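Local coordinates for amyloid beta A4 protein-binding family B member 1 (Homo sapiens, PDB 2HO2) that binds a proline-rich hMena peptide through its WW domain, probably as an adaptor that recognises polyproline sequences, at residues A[11-15]-A[16-20]. Sequence-based numbering, arbitrary orientation.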
ATOM      1  N   VAL A  11      -1.305  -3.863   1.727  1.00 15.45           N
ATOM      2  CA  VAL A  11      -0.402  -4.241   2.823  1.00 16.03           C
ATOM      3  C   VAL A  11      -1.233  -4.448   4.071  1.00 16.81           C
ATOM      4  O   VAL A  11      -2.022  -3.605   4.427  1.00 14.86           O
ATOM      5  CB  VAL A  11       0.678  -3.155   3.045  1.00 15.37           C
ATOM      6  CG1 VAL A  11       1.633  -3.592   4.125  1.00 17.53           C
ATOM      7  CG2 VAL A  11       1.406  -2.875   1.702  1.00 16.86           C
ATOM      8  N   GLN A  12      -1.069  -5.564   4.771  1.00 21.23           N
ATOM      9  CA  GLN A  12      -1.746  -5.723   6.098  1.00 23.66           C
ATOM     10  C   GLN A  12      -0.892  -5.325   7.330  1.00 25.36           C
ATOM     11  O   GLN A  12       0.303  -5.615   7.418  1.00 30.38           O
ATOM     12  CB  GLN A  12      -2.314  -7.110   6.286  1.00 25.37           C
ATOM     13  CG  GLN A  12      -3.126  -7.568   5.043  1.00 22.57           C
ATOM     14  CD  GLN A  12      -4.167  -8.693   5.341  0.20 22.03           C
ATOM     15  OE1 GLN A  12      -4.442  -9.046   6.502  0.20 17.38           O
ATOM     16  NE2 GLN A  12      -4.752  -9.243   4.278  0.20 22.35           N
ATOM     17  N   ASP A  13      -1.394  -4.517   8.256  1.00 27.94           N
ATOM     18  CA  ASP A  13      -0.611  -4.380   9.486  1.00 28.81           C
ATOM     19  C   ASP A  13      -1.567  -4.661  10.614  1.00 28.15           C
ATOM     20  O   ASP A  13      -2.667  -5.098  10.323  1.00 27.32           O
ATOM     21  CB  ASP A  13       0.139  -3.065   9.587  1.00 30.30           C
ATOM     22  CG  ASP A  13      -0.726  -1.905   9.960  1.00 32.06           C
ATOM     23  OD1 ASP A  13      -1.957  -2.052  10.073  1.00 40.17           O
ATOM     24  OD2 ASP A  13      -0.123  -0.842  10.192  1.00 34.93           O
ATOM     25  N   THR A  14      -1.159  -4.421  11.862  0.60 28.49           N
ATOM     26  CA  THR A  14      -1.955  -4.853  12.993  0.60 28.94           C
ATOM     27  C   THR A  14      -3.298  -4.137  13.059  0.60 28.92           C
ATOM     28  O   THR A  14      -4.307  -4.731  13.461  0.60 27.64           O
ATOM     29  CB  THR A  14      -1.150  -4.753  14.325  0.60 29.55           C
ATOM     30  OG1 THR A  14      -0.717  -3.408  14.545  0.60 31.91           O
ATOM     31  CG2 THR A  14       0.062  -5.648  14.259  0.60 30.13           C
ATOM     32  N   SER A  15      -3.342  -2.899  12.565  1.00 29.06           N
ATOM     33  CA  SER A  15      -4.555  -2.078  12.692  1.00 29.73           C
ATOM     34  C   SER A  15      -5.481  -2.195  11.499  1.00 29.09           C
ATOM     35  O   SER A  15      -6.691  -1.884  11.582  1.00 30.49           O
ATOM     36  CB  SER A  15      -4.178  -0.615  12.936  1.00 30.86           C
ATOM     37  OG  SER A  15      -3.412  -0.500  14.129  0.40 29.83           O
ATOM     38  N   GLY A  16      -4.931  -2.675  10.396  1.00 28.14           N
ATOM     39  CA  GLY A  16      -5.721  -2.932   9.248  1.00 26.32           C
ATOM     40  C   GLY A  16      -4.879  -2.928   8.003  1.00 24.06           C
ATOM     41  O   GLY A  16      -3.668  -3.054   8.008  1.00 23.17           O
ATOM     42  N   THR A  17      -5.602  -2.807   6.939  1.00 21.82           N
ATOM     43  CA  THR A  17      -5.014  -2.889   5.615  1.00 18.55           C
ATOM     44  C   THR A  17      -4.816  -1.520   5.054  1.00 15.61           C
ATOM     45  O   THR A  17      -5.742  -0.689   5.126  1.00 18.22           O
ATOM     46  CB  THR A  17      -5.997  -3.656   4.786  1.00 20.58           C
ATOM     47  OG1 THR A  17      -6.113  -4.981   5.374  1.00 24.31           O
ATOM     48  CG2 THR A  17      -5.623  -3.658   3.334  1.00 21.06           C
ATOM     49  N   TYR A  18      -3.638  -1.243   4.490  1.00 13.45           N
ATOM     50  CA  TYR A  18      -3.403  -0.019   3.775  1.00 12.19           C
ATOM     51  C   TYR A  18      -2.869  -0.346   2.397  1.00 11.88           C
ATOM     52  O   TYR A  18      -2.750  -1.495   2.011  1.00 12.69           O
ATOM     53  CB  TYR A  18      -2.472   0.911   4.552  1.00 12.46           C
ATOM     54  CG  TYR A  18      -1.051   0.430   4.768  1.00 12.09           C
ATOM     55  CD1 TYR A  18      -0.738  -0.439   5.785  1.00 12.22           C
ATOM     56  CD2 TYR A  18      -0.037   0.863   3.939  1.00 11.38           C
ATOM     57  CE1 TYR A  18       0.562  -0.809   6.034  1.00 12.05           C
ATOM     58  CE2 TYR A  18       1.253   0.537   4.186  1.00 11.46           C
ATOM     59  CZ  TYR A  18       1.558  -0.301   5.235  1.00 12.56           C
ATOM     60  OH  TYR A  18       2.870  -0.683   5.519  1.00 14.54           O
ATOM     61  N   TYR A  19      -2.547   0.710   1.662  1.00 11.30           N
ATOM     62  CA  TYR A  19      -2.186   0.590   0.250  1.00 11.81           C
ATOM     63  C   TYR A  19      -0.864   1.265  -0.032  1.00 11.33           C
ATOM     64  O   TYR A  19      -0.594   2.351   0.473  1.00 12.28           O
ATOM     65  CB  TYR A  19      -3.292   1.157  -0.615  1.00 12.35           C
ATOM     66  CG  TYR A  19      -4.617   0.518  -0.333  1.00 14.26           C
ATOM     67  CD1 TYR A  19      -4.999  -0.646  -0.941  1.00 15.32           C
ATOM     68  CD2 TYR A  19      -5.463   1.031   0.646  1.00 13.88           C
ATOM     69  CE1 TYR A  19      -6.173  -1.264  -0.603  1.00 16.48           C
ATOM     70  CE2 TYR A  19      -6.641   0.374   1.005  1.00 16.04           C
ATOM     71  CZ  TYR A  19      -6.995  -0.759   0.371  1.00 17.20           C
ATOM     72  OH  TYR A  19      -8.188  -1.385   0.667  1.00 22.44           O
ATOM     73  N   TRP A  20      -0.062   0.612  -0.854  1.00 12.21           N
ATOM     74  CA  TRP A  20       1.271   1.045  -1.248  1.00 11.85           C
ATOM     75  C   TRP A  20       1.370   1.165  -2.754  1.00 12.38           C
ATOM     76  O   TRP A  20       1.063   0.196  -3.495  1.00 12.35           O
ATOM     77  CB  TRP A  20       2.273   0.004  -0.734  1.00 12.51           C
ATOM     78  CG  TRP A  20       3.692   0.154  -1.182  1.00 13.22           C
ATOM     79  CD1 TRP A  20       4.371   1.263  -1.580  1.00 13.98           C
ATOM     80  CD2 TRP A  20       4.583  -0.938  -1.318  1.00 14.96           C
ATOM     81  NE1 TRP A  20       5.682   0.920  -1.901  1.00 15.25           N
ATOM     82  CE2 TRP A  20       5.812  -0.427  -1.793  1.00 15.42           C
ATOM     83  CE3 TRP A  20       4.451  -2.300  -1.139  1.00 15.17           C
ATOM     84  CZ2 TRP A  20       6.922  -1.237  -2.047  1.00 17.80           C
ATOM     85  CZ3 TRP A  20       5.578  -3.107  -1.398  1.00 17.18           C
ATOM     86  CH2 TRP A  20       6.768  -2.562  -1.830  1.00 17.86           C
TER
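Val11 packs against one face of the Tyr18 ring, its partner in an antiparallel hydrogen-bonded pair, and its branches divide the work. CB sits over the ring face, 3.8 Å from the Tyr18 centroid and 14° off the normal, a CH-pi contact. CG1, anti to the backbone N (chi1 -177°), runs on toward the phenol end and reaches Tyr18 CZ at 3.5 Å, while CG2 turns the other way to Trp20 CB at 3.9 Å. The two methyls of a beta-branched valine thus reach one aromatic ring and the CB of a second aromatic residue. Along the backbone, Val11 N gives an almost straight bond to Tyr18 O (2.8 Å), and Tyr18 N returns one to Val11 O. This is the first hairpin of the three-stranded WW sheet; Val11, Tyr18 and Trp20 all pack on apolar side chains of the bound peptide, and Tyr18 OH hydrogen-bonds its backbone. Replacing Tyr18 by an alanine would probably leave Val11 without its aromatic cover and the peptide backbone without its hydroxyl partner. At the loop, Asp13 N bonds Gly16 O at 2.7 Å. Asp13 OD1 accepts from Ser15 N, above the carboxylate plane, forming an Asx turn, and from Gly16 N (3.1 Å), nearly along the C-O axis; a short acidic side chain suits both donors. Gly16, with phi 157°, adopts a backbone shape in which a CB would collide with Ser15 O.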